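Long-range contact in suppressor protein MPT5 (Saccharomyces cerevisiae, PDB 5BZ1), which binds target mRNAs through a sequence element in their 3'-untranslated regions, regulates them post-transcriptionally and lowers expression of HO: residues C70-Q83 and K104-I118. Numbering follows the deposited sequence.
Sequences CDYLTAEQKTLLIQ and KIIDTVDNEVQIDLI
I82 drives its side chain into a hole formed by I105, Q114, L117 and I118, in the tightly packed part of the contact; Q114 in turn sits among A75, K78, T79 and I82. The two branches of I82 part there: CD1 ends 3.7 Å from Q114 CB, while CG2, anti to the backbone N, rests on L117 CB and I118 CG1. The I105 side chain runs antiparallel alongside that of I82, and its own CD1 meets L81 CD2 tip to tip. Next to this apolar patch, K78 is buried and crosses the Q114 side chain at about a right angle, its CD 3.5 Å from Q114 OE1. A bend at chi3 (-69°) turns the ammonium toward the turn after helix 98-107, where NZ donates to T108 O at 2.7 Å and, within its own segment, to C70 O, approaching a lone pair within the carbonyl plane. Water 1 takes another bond from NZ and gives its protons to L73 O and D110 OD2. A methionine in place of K78 would probably leave the carbonyls of C70 and T108 without their shared donor and let the two turns drift apart. The Q114 amide is gripped at both ends from its own segment: D110 N meets OE1 from above the carbonyl plane, while NE2 donates in the amide plane to the anti lone pair of D110 OD2 at 3.1 Å. Toward solvent the contact thins out. Exposed D71 meets K104 in a salt bridge, NZ to OD2 3.2 Å, whose hydrogen bonds are weak, and K104 also bonds to Q67 O; at the other end exposed Q83 merely lays CG against L117 CD1. Helices 75-83 and 112-118 run nearly parallel, 10° apart with axes 9.6 Å from each other, as equivalent helices of Pumilio repeats 2 and 3 stacked side by side in the PUF alpha-solenoid that binds RNA.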
ATOM      1  N   CYS A  70      27.918   4.133  -8.627  1.00 27.32           N
ATOM      2  CA  CYS A  70      26.926   3.220  -9.198  1.00 32.18           C
ATOM      3  C   CYS A  70      26.617   3.493 -10.671  1.00 36.06           C
ATOM      4  O   CYS A  70      26.156   2.605 -11.389  1.00 39.44           O
ATOM      5  CB  CYS A  70      25.625   3.255  -8.389  1.00 24.94           C
ATOM      6  SG  CYS A  70      25.731   2.411  -6.798  1.00 35.87           S
ATOM      7  N   ASP A  71      26.873   4.719 -11.119  1.00 33.72           N
ATOM      8  CA  ASP A  71      26.623   5.088 -12.508  1.00 35.29           C
ATOM      9  C   ASP A  71      27.786   4.710 -13.433  1.00 37.27           C
ATOM     10  O   ASP A  71      27.670   4.825 -14.651  1.00 39.69           O
ATOM     11  CB  ASP A  71      26.335   6.589 -12.621  1.00 39.48           C
ATOM     12  CG  ASP A  71      24.970   6.969 -12.075  1.00 45.51           C
ATOM     13  OD1 ASP A  71      24.059   6.115 -12.098  1.00 42.45           O
ATOM     14  OD2 ASP A  71      24.808   8.128 -11.634  1.00 47.60           O
ATOM     15  N   TYR A  72      28.895   4.251 -12.856  1.00 34.07           N
ATOM     16  CA  TYR A  72      30.119   4.031 -13.630  1.00 34.99           C
ATOM     17  C   TYR A  72      30.766   2.653 -13.448  1.00 35.02           C
ATOM     18  O   TYR A  72      31.542   2.216 -14.298  1.00 33.61           O
ATOM     19  CB  TYR A  72      31.144   5.127 -13.318  1.00 35.11           C
ATOM     20  CG  TYR A  72      30.657   6.527 -13.614  1.00 35.61           C
ATOM     21  CD1 TYR A  72      30.757   7.058 -14.891  1.00 37.31           C
ATOM     22  CD2 TYR A  72      30.101   7.317 -12.618  1.00 33.76           C
ATOM     23  CE1 TYR A  72      30.316   8.337 -15.169  1.00 38.82           C
ATOM     24  CE2 TYR A  72      29.656   8.599 -12.890  1.00 39.10           C
ATOM     25  CZ  TYR A  72      29.768   9.100 -14.167  1.00 39.49           C
ATOM     26  OH  TYR A  72      29.329  10.373 -14.443  1.00 47.14           O
ATOM     27  N   LEU A  73      30.454   1.978 -12.342  1.00 32.37           N
ATOM     28  CA  LEU A  73      31.049   0.674 -12.031  1.00 31.33           C
ATOM     29  C   LEU A  73      30.777  -0.374 -13.113  1.00 37.49           C
ATOM     30  O   LEU A  73      29.691  -0.412 -13.694  1.00 32.94           O
ATOM     31  CB  LEU A  73      30.536   0.146 -10.685  1.00 30.75           C
ATOM     32  CG  LEU A  73      30.942   0.871  -9.400  1.00 29.83           C
ATOM     33  CD1 LEU A  73      30.336   0.193  -8.175  1.00 31.40           C
ATOM     34  CD2 LEU A  73      32.452   0.941  -9.273  1.00 31.41           C
ATOM     35  N   THR A  74      31.771  -1.218 -13.385  1.00 39.65           N
ATOM     36  CA  THR A  74      31.571  -2.379 -14.246  1.00 38.55           C
ATOM     37  C   THR A  74      30.665  -3.355 -13.510  1.00 32.50           C
ATOM     38  O   THR A  74      30.470  -3.227 -12.303  1.00 30.77           O
ATOM     39  CB  THR A  74      32.895  -3.095 -14.552  1.00 39.20           C
ATOM     40  OG1 THR A  74      33.445  -3.618 -13.337  1.00 38.09           O
ATOM     41  CG2 THR A  74      33.900  -2.141 -15.198  1.00 38.45           C
ATOM     42  N   ALA A  75      30.118  -4.331 -14.229  1.00 36.07           N
ATOM     43  CA  ALA A  75      29.287  -5.354 -13.606  1.00 41.00           C
ATOM     44  C   ALA A  75      30.081  -6.124 -12.555  1.00 39.44           C
ATOM     45  O   ALA A  75      29.563  -6.431 -11.479  1.00 33.52           O
ATOM     46  CB  ALA A  75      28.735  -6.299 -14.647  1.00 41.67           C
ATOM     47  N   GLU A  76      31.333  -6.440 -12.878  1.00 35.07           N
ATOM     48  CA  GLU A  76      32.219  -7.115 -11.935  1.00 39.21           C
ATOM     49  C   GLU A  76      32.405  -6.293 -10.662  1.00 35.90           C
ATOM     50  O   GLU A  76      32.292  -6.823  -9.555  1.00 31.13           O
ATOM     51  CB  GLU A  76      33.582  -7.394 -12.571  1.00 45.41           C
ATOM     52  CG  GLU A  76      33.756  -8.813 -13.081  1.00 61.66           C
ATOM     53  CD  GLU A  76      35.212  -9.173 -13.320  1.00 80.75           C
ATOM     54  OE1 GLU A  76      36.011  -8.264 -13.634  1.00 85.20           O
ATOM     55  OE2 GLU A  76      35.556 -10.368 -13.187  1.00 85.38           O
ATOM     56  N   GLN A  77      32.695  -5.005 -10.826  1.00 33.10           N
ATOM     57  CA  GLN A  77      32.904  -4.109  -9.691  1.00 30.49           C
ATOM     58  C   GLN A  77      31.661  -3.982  -8.806  1.00 32.76           C
ATOM     59  O   GLN A  77      31.769  -3.960  -7.581  1.00 30.50           O
ATOM     60  CB  GLN A  77      33.368  -2.725 -10.166  1.00 30.66           C
ATOM     61  CG  GLN A  77      34.839  -2.659 -10.596  1.00 31.98           C
ATOM     62  CD  GLN A  77      35.182  -1.367 -11.325  1.00 38.47           C
ATOM     63  OE1 GLN A  77      34.308  -0.710 -11.893  1.00 38.60           O
ATOM     64  NE2 GLN A  77      36.460  -1.000 -11.311  1.00 36.14           N
ATOM     65  N   LYS A  78      30.483  -3.900  -9.420  1.00 33.40           N
ATOM     66  CA  LYS A  78      29.252  -3.753  -8.644  1.00 31.94           C
ATOM     67  C   LYS A  78      28.878  -5.045  -7.910  1.00 30.57           C
ATOM     68  O   LYS A  78      28.372  -5.008  -6.786  1.00 28.75           O
ATOM     69  CB  LYS A  78      28.091  -3.264  -9.520  1.00 29.71           C
ATOM     70  CG  LYS A  78      26.782  -3.079  -8.753  1.00 31.83           C
ATOM     71  CD  LYS A  78      25.744  -2.325  -9.573  1.00 38.65           C
ATOM     72  CE  LYS A  78      26.143  -0.873  -9.756  1.00 34.09           C
ATOM     73  NZ  LYS A  78      25.441  -0.254 -10.912  1.00 36.80           N
ATOM     74  N   THR A  79      29.142  -6.184  -8.544  1.00 30.67           N
ATOM     75  CA  THR A  79      28.900  -7.481  -7.919  1.00 35.06           C
ATOM     76  C   THR A  79      29.779  -7.664  -6.677  1.00 34.44           C
ATOM     77  O   THR A  79      29.315  -8.152  -5.642  1.00 30.59           O
ATOM     78  CB  THR A  79      29.127  -8.633  -8.917  1.00 37.55           C
ATOM     79  OG1 THR A  79      28.197  -8.513 -10.001  1.00 38.29           O
ATOM     80  CG2 THR A  79      28.927  -9.979  -8.242  1.00 36.96           C
ATOM     81  N   LEU A  80      31.043  -7.260  -6.777  1.00 31.13           N
ATOM     82  CA  LEU A  80      31.955  -7.352  -5.642  1.00 33.12           C
ATOM     83  C   LEU A  80      31.520  -6.426  -4.505  1.00 31.23           C
ATOM     84  O   LEU A  80      31.577  -6.810  -3.335  1.00 31.90           O
ATOM     85  CB  LEU A  80      33.394  -7.056  -6.072  1.00 29.16           C
ATOM     86  CG  LEU A  80      34.454  -7.098  -4.971  1.00 36.77           C
ATOM     87  CD1 LEU A  80      34.365  -8.404  -4.197  1.00 38.35           C
ATOM     88  CD2 LEU A  80      35.855  -6.912  -5.545  1.00 33.37           C
ATOM     89  N   LEU A  81      31.086  -5.213  -4.853  1.00 31.37           N
ATOM     90  CA  LEU A  81      30.553  -4.268  -3.869  1.00 31.88           C
ATOM     91  C   LEU A  81      29.371  -4.870  -3.109  1.00 30.33           C
ATOM     92  O   LEU A  81      29.304  -4.796  -1.879  1.00 27.02           O
ATOM     93  CB  LEU A  81      30.126  -2.961  -4.552  1.00 33.58           C
ATOM     94  CG  LEU A  81      29.177  -2.035  -3.779  1.00 40.78           C
ATOM     95  CD1 LEU A  81      29.822  -1.511  -2.512  1.00 40.05           C
ATOM     96  CD2 LEU A  81      28.705  -0.873  -4.639  1.00 36.82           C
ATOM     97  N   ILE A  82      28.441  -5.464  -3.849  1.00 26.98           N
ATOM     98  CA  ILE A  82      27.251  -6.055  -3.250  1.00 25.68           C
ATOM     99  C   ILE A  82      27.611  -7.304  -2.439  1.00 28.90           C
ATOM    100  O   ILE A  82      27.045  -7.540  -1.372  1.00 27.17           O
ATOM    101  CB  ILE A  82      26.187  -6.370  -4.322  1.00 30.23           C
ATOM    102  CG1 ILE A  82      25.644  -5.069  -4.918  1.00 27.57           C
ATOM    103  CG2 ILE A  82      25.046  -7.192  -3.739  1.00 28.12           C
ATOM    104  CD1 ILE A  82      24.652  -5.267  -6.055  1.00 28.97           C
ATOM    105  N   GLN A  83      28.562  -8.089  -2.944  1.00 30.18           N
ATOM    106  CA  GLN A  83      29.066  -9.252  -2.217  1.00 37.37           C
ATOM    107  C   GLN A  83      29.630  -8.856  -0.855  1.00 39.23           C
ATOM    108  O   GLN A  83      29.532  -9.612   0.109  1.00 37.40           O
ATOM    109  CB  GLN A  83      30.146  -9.975  -3.031  1.00 35.73           C
ATOM    110  CG  GLN A  83      29.636 -11.157  -3.853  1.00 40.49           C
ATOM    111  CD  GLN A  83      30.619 -11.590  -4.930  1.00 55.71           C
ATOM    112  OE1 GLN A  83      31.634 -10.930  -5.165  1.00 63.56           O
ATOM    113  NE2 GLN A  83      30.322 -12.703  -5.592  1.00 52.11           N
ATOM    114  N   LYS A 104      20.065   3.543  -4.374  1.00 28.42           N
ATOM    115  CA  LYS A 104      20.782   3.752  -5.630  1.00 30.77           C
ATOM    116  C   LYS A 104      21.358   2.439  -6.160  1.00 30.45           C
ATOM    117  O   LYS A 104      21.286   2.158  -7.357  1.00 29.71           O
ATOM    118  CB  LYS A 104      21.903   4.781  -5.449  1.00 29.09           C
ATOM    119  CG  LYS A 104      22.609   5.157  -6.747  1.00 30.86           C
ATOM    120  CD  LYS A 104      21.615   5.683  -7.782  1.00 32.90           C
ATOM    121  CE  LYS A 104      22.291   5.999  -9.114  1.00 38.64           C
ATOM    122  NZ  LYS A 104      23.167   7.197  -9.043  1.00 44.45           N
ATOM    123  N   ILE A 105      21.922   1.641  -5.257  1.00 29.77           N
ATOM    124  CA  ILE A 105      22.488   0.344  -5.621  1.00 30.23           C
ATOM    125  C   ILE A 105      21.425  -0.569  -6.233  1.00 33.74           C
ATOM    126  O   ILE A 105      21.628  -1.130  -7.314  1.00 32.37           O
ATOM    127  CB  ILE A 105      23.150  -0.340  -4.409  1.00 30.43           C
ATOM    128  CG1 ILE A 105      24.421   0.416  -4.008  1.00 28.88           C
ATOM    129  CG2 ILE A 105      23.484  -1.793  -4.718  1.00 27.51           C
ATOM    130  CD1 ILE A 105      25.057  -0.077  -2.719  1.00 23.09           C
ATOM    131  N   ILE A 106      20.297  -0.712  -5.540  1.00 27.02           N
ATOM    132  CA  ILE A 106      19.167  -1.483  -6.050  1.00 25.99           C
ATOM    133  C   ILE A 106      18.706  -0.939  -7.399  1.00 29.59           C
ATOM    134  O   ILE A 106      18.411  -1.702  -8.320  1.00 33.43           O
ATOM    135  CB  ILE A 106      17.977  -1.458  -5.059  1.00 25.98           C
ATOM    136  CG1 ILE A 106      18.329  -2.218  -3.781  1.00 26.58           C
ATOM    137  CG2 ILE A 106      16.718  -2.051  -5.690  1.00 30.37           C
ATOM    138  CD1 ILE A 106      17.392  -1.932  -2.625  1.00 29.23           C
ATOM    139  N   ASP A 107      18.655   0.384  -7.513  1.00 30.62           N
ATOM    140  CA  ASP A 107      18.141   1.039  -8.713  1.00 32.05           C
ATOM    141  C   ASP A 107      19.016   0.793  -9.941  1.00 32.01           C
ATOM    142  O   ASP A 107      18.551   0.933 -11.075  1.00 30.90           O
ATOM    143  CB  ASP A 107      18.003   2.542  -8.473  1.00 38.23           C
ATOM    144  CG  ASP A 107      17.062   3.208  -9.456  1.00 61.89           C
ATOM    145  OD1 ASP A 107      15.932   2.706  -9.639  1.00 72.39           O
ATOM    146  OD2 ASP A 107      17.452   4.236 -10.050  1.00 73.47           O
ATOM    147  N   THR A 108      20.274   0.421  -9.712  1.00 29.74           N
ATOM    148  CA  THR A 108      21.229   0.232 -10.803  1.00 34.98           C
ATOM    149  C   THR A 108      21.851  -1.165 -10.870  1.00 35.34           C
ATOM    150  O   THR A 108      22.973  -1.311 -11.356  1.00 35.09           O
ATOM    151  CB  THR A 108      22.376   1.268 -10.735  1.00 36.60           C
ATOM    152  OG1 THR A 108      23.083   1.127  -9.497  1.00 33.55           O
ATOM    153  CG2 THR A 108      21.830   2.681 -10.846  1.00 35.04           C
ATOM    154  N   VAL A 109      21.138  -2.182 -10.388  1.00 30.55           N
ATOM    155  CA  VAL A 109      21.637  -3.557 -10.504  1.00 34.34           C
ATOM    156  C   VAL A 109      21.807  -3.954 -11.970  1.00 35.72           C
ATOM    157  O   VAL A 109      21.003  -3.563 -12.820  1.00 38.36           O
ATOM    158  CB  VAL A 109      20.735  -4.588  -9.791  1.00 33.94           C
ATOM    159  CG1 VAL A 109      20.865  -4.464  -8.282  1.00 31.21           C
ATOM    160  CG2 VAL A 109      19.282  -4.435 -10.229  1.00 31.74           C
ATOM    161  N   ASP A 110      22.855  -4.721 -12.259  1.00 37.03           N
ATOM    162  CA  ASP A 110      23.180  -5.095 -13.631  1.00 41.47           C
ATOM    163  C   ASP A 110      22.531  -6.409 -14.045  1.00 42.84           C
ATOM    164  O   ASP A 110      22.207  -6.608 -15.219  1.00 45.03           O
ATOM    165  CB  ASP A 110      24.695  -5.227 -13.800  1.00 44.73           C
ATOM    166  CG  ASP A 110      25.424  -3.920 -13.584  1.00 47.85           C
ATOM    167  OD1 ASP A 110      25.103  -2.936 -14.284  1.00 47.74           O
ATOM    168  OD2 ASP A 110      26.315  -3.878 -12.710  1.00 52.72           O
ATOM    169  N   ASN A 111      22.348  -7.310 -13.084  1.00 37.78           N
ATOM    170  CA  ASN A 111      21.922  -8.668 -13.401  1.00 38.23           C
ATOM    171  C   ASN A 111      21.273  -9.398 -12.228  1.00 37.05           C
ATOM    172  O   ASN A 111      21.198  -8.875 -11.111  1.00 35.52           O
ATOM    173  CB  ASN A 111      23.115  -9.477 -13.923  1.00 34.07           C
ATOM    174  CG  ASN A 111      24.288  -9.478 -12.953  1.00 39.06           C
ATOM    175  OD1 ASN A 111      24.131  -9.789 -11.771  1.00 36.42           O
ATOM    176  ND2 ASN A 111      25.468  -9.111 -13.447  1.00 40.26           N
ATOM    177  N   GLU A 112      20.839 -10.626 -12.499  1.00 37.67           N
ATOM    178  CA  GLU A 112      20.142 -11.466 -11.531  1.00 39.97           C
ATOM    179  C   GLU A 112      21.030 -11.840 -10.343  1.00 38.23           C
ATOM    180  O   GLU A 112      20.557 -11.923  -9.205  1.00 37.04           O
ATOM    181  CB  GLU A 112      19.655 -12.739 -12.228  1.00 46.48           C
ATOM    182  CG  GLU A 112      18.735 -13.619 -11.394  1.00 57.47           C
ATOM    183  CD  GLU A 112      17.273 -13.370 -11.692  1.00 67.94           C
ATOM    184  OE1 GLU A 112      16.976 -12.370 -12.380  1.00 76.53           O
ATOM    185  OE2 GLU A 112      16.423 -14.171 -11.248  1.00 66.54           O
ATOM    186  N   VAL A 113      22.310 -12.078 -10.619  1.00 36.58           N
ATOM    187  CA  VAL A 113      23.273 -12.423  -9.579  1.00 40.72           C
ATOM    188  C   VAL A 113      23.288 -11.369  -8.473  1.00 37.01           C
ATOM    189  O   VAL A 113      23.225 -11.700  -7.288  1.00 40.58           O
ATOM    190  CB  VAL A 113      24.690 -12.593 -10.163  1.00 39.45           C
ATOM    191  CG1 VAL A 113      25.716 -12.768  -9.051  1.00 36.31           C
ATOM    192  CG2 VAL A 113      24.726 -13.777 -11.120  1.00 35.61           C
ATOM    193  N   GLN A 114      23.352 -10.102  -8.869  1.00 34.63           N
ATOM    194  CA  GLN A 114      23.353  -8.995  -7.918  1.00 31.39           C
ATOM    195  C   GLN A 114      22.044  -8.912  -7.139  1.00 32.07           C
ATOM    196  O   GLN A 114      22.049  -8.660  -5.935  1.00 28.27           O
ATOM    197  CB  GLN A 114      23.619  -7.675  -8.644  1.00 26.31           C
ATOM    198  CG  GLN A 114      25.054  -7.525  -9.162  1.00 31.07           C
ATOM    199  CD  GLN A 114      25.213  -6.343 -10.100  1.00 34.72           C
ATOM    200  OE1 GLN A 114      24.332  -5.487 -10.187  1.00 30.46           O
ATOM    201  NE2 GLN A 114      26.338  -6.295 -10.815  1.00 34.10           N
ATOM    202  N   ILE A 115      20.927  -9.112  -7.832  1.00 32.49           N
ATOM    203  CA  ILE A 115      19.617  -9.067  -7.193  1.00 32.32           C
ATOM    204  C   ILE A 115      19.491 -10.167  -6.137  1.00 31.12           C
ATOM    205  O   ILE A 115      19.034  -9.913  -5.021  1.00 28.88           O
ATOM    206  CB  ILE A 115      18.474  -9.171  -8.230  1.00 35.08           C
ATOM    207  CG1 ILE A 115      18.455  -7.926  -9.116  1.00 27.34           C
ATOM    208  CG2 ILE A 115      17.123  -9.337  -7.547  1.00 33.70           C
ATOM    209  CD1 ILE A 115      17.476  -7.998 -10.277  1.00 31.82           C
ATOM    210  N   ASP A 116      19.914 -11.380  -6.483  1.00 29.86           N
ATOM    211  CA  ASP A 116      19.840 -12.508  -5.557  1.00 34.07           C
ATOM    212  C   ASP A 116      20.735 -12.339  -4.322  1.00 32.39           C
ATOM    213  O   ASP A 116      20.379 -12.783  -3.232  1.00 30.41           O
ATOM    214  CB  ASP A 116      20.144 -13.821  -6.284  1.00 34.81           C
ATOM    215  CG  ASP A 116      19.011 -14.255  -7.195  1.00 42.31           C
ATOM    216  OD1 ASP A 116      17.887 -13.732  -7.036  1.00 38.30           O
ATOM    217  OD2 ASP A 116      19.241 -15.122  -8.063  1.00 45.29           O
ATOM    218  N   LEU A 117      21.890 -11.698  -4.492  1.00 30.19           N
ATOM    219  CA  LEU A 117      22.757 -11.381  -3.356  1.00 33.87           C
ATOM    220  C   LEU A 117      22.056 -10.439  -2.377  1.00 31.47           C
ATOM    221  O   LEU A 117      22.057 -10.670  -1.168  1.00 31.90           O
ATOM    222  CB  LEU A 117      24.072 -10.761  -3.829  1.00 29.73           C
ATOM    223  CG  LEU A 117      25.109 -11.736  -4.384  1.00 36.80           C
ATOM    224  CD1 LEU A 117      26.285 -10.982  -4.982  1.00 30.27           C
ATOM    225  CD2 LEU A 117      25.586 -12.685  -3.295  1.00 38.39           C
ATOM    226  N   ILE A 118      21.455  -9.380  -2.911  1.00 29.25           N
ATOM    227  CA  ILE A 118      20.682  -8.435  -2.110  1.00 28.66           C
ATOM    228  C   ILE A 118      19.534  -9.143  -1.382  1.00 29.89           C
ATOM    229  O   ILE A 118      19.341  -8.960  -0.179  1.00 28.33           O
ATOM    230  CB  ILE A 118      20.120  -7.300  -2.991  1.00 30.47           C
ATOM    231  CG1 ILE A 118      21.248  -6.370  -3.449  1.00 29.17           C
ATOM    232  CG2 ILE A 118      19.059  -6.506  -2.249  1.00 26.52           C
ATOM    233  CD1 ILE A 118      20.843  -5.409  -4.556  1.00 31.06           C
TER
HETATM  234  O   HOH W   1      27.208  -1.471 -12.667  1.00 44.06           O
HETATM  235  O   HOH W   2      28.633  -9.969 -12.302  1.00 54.74           O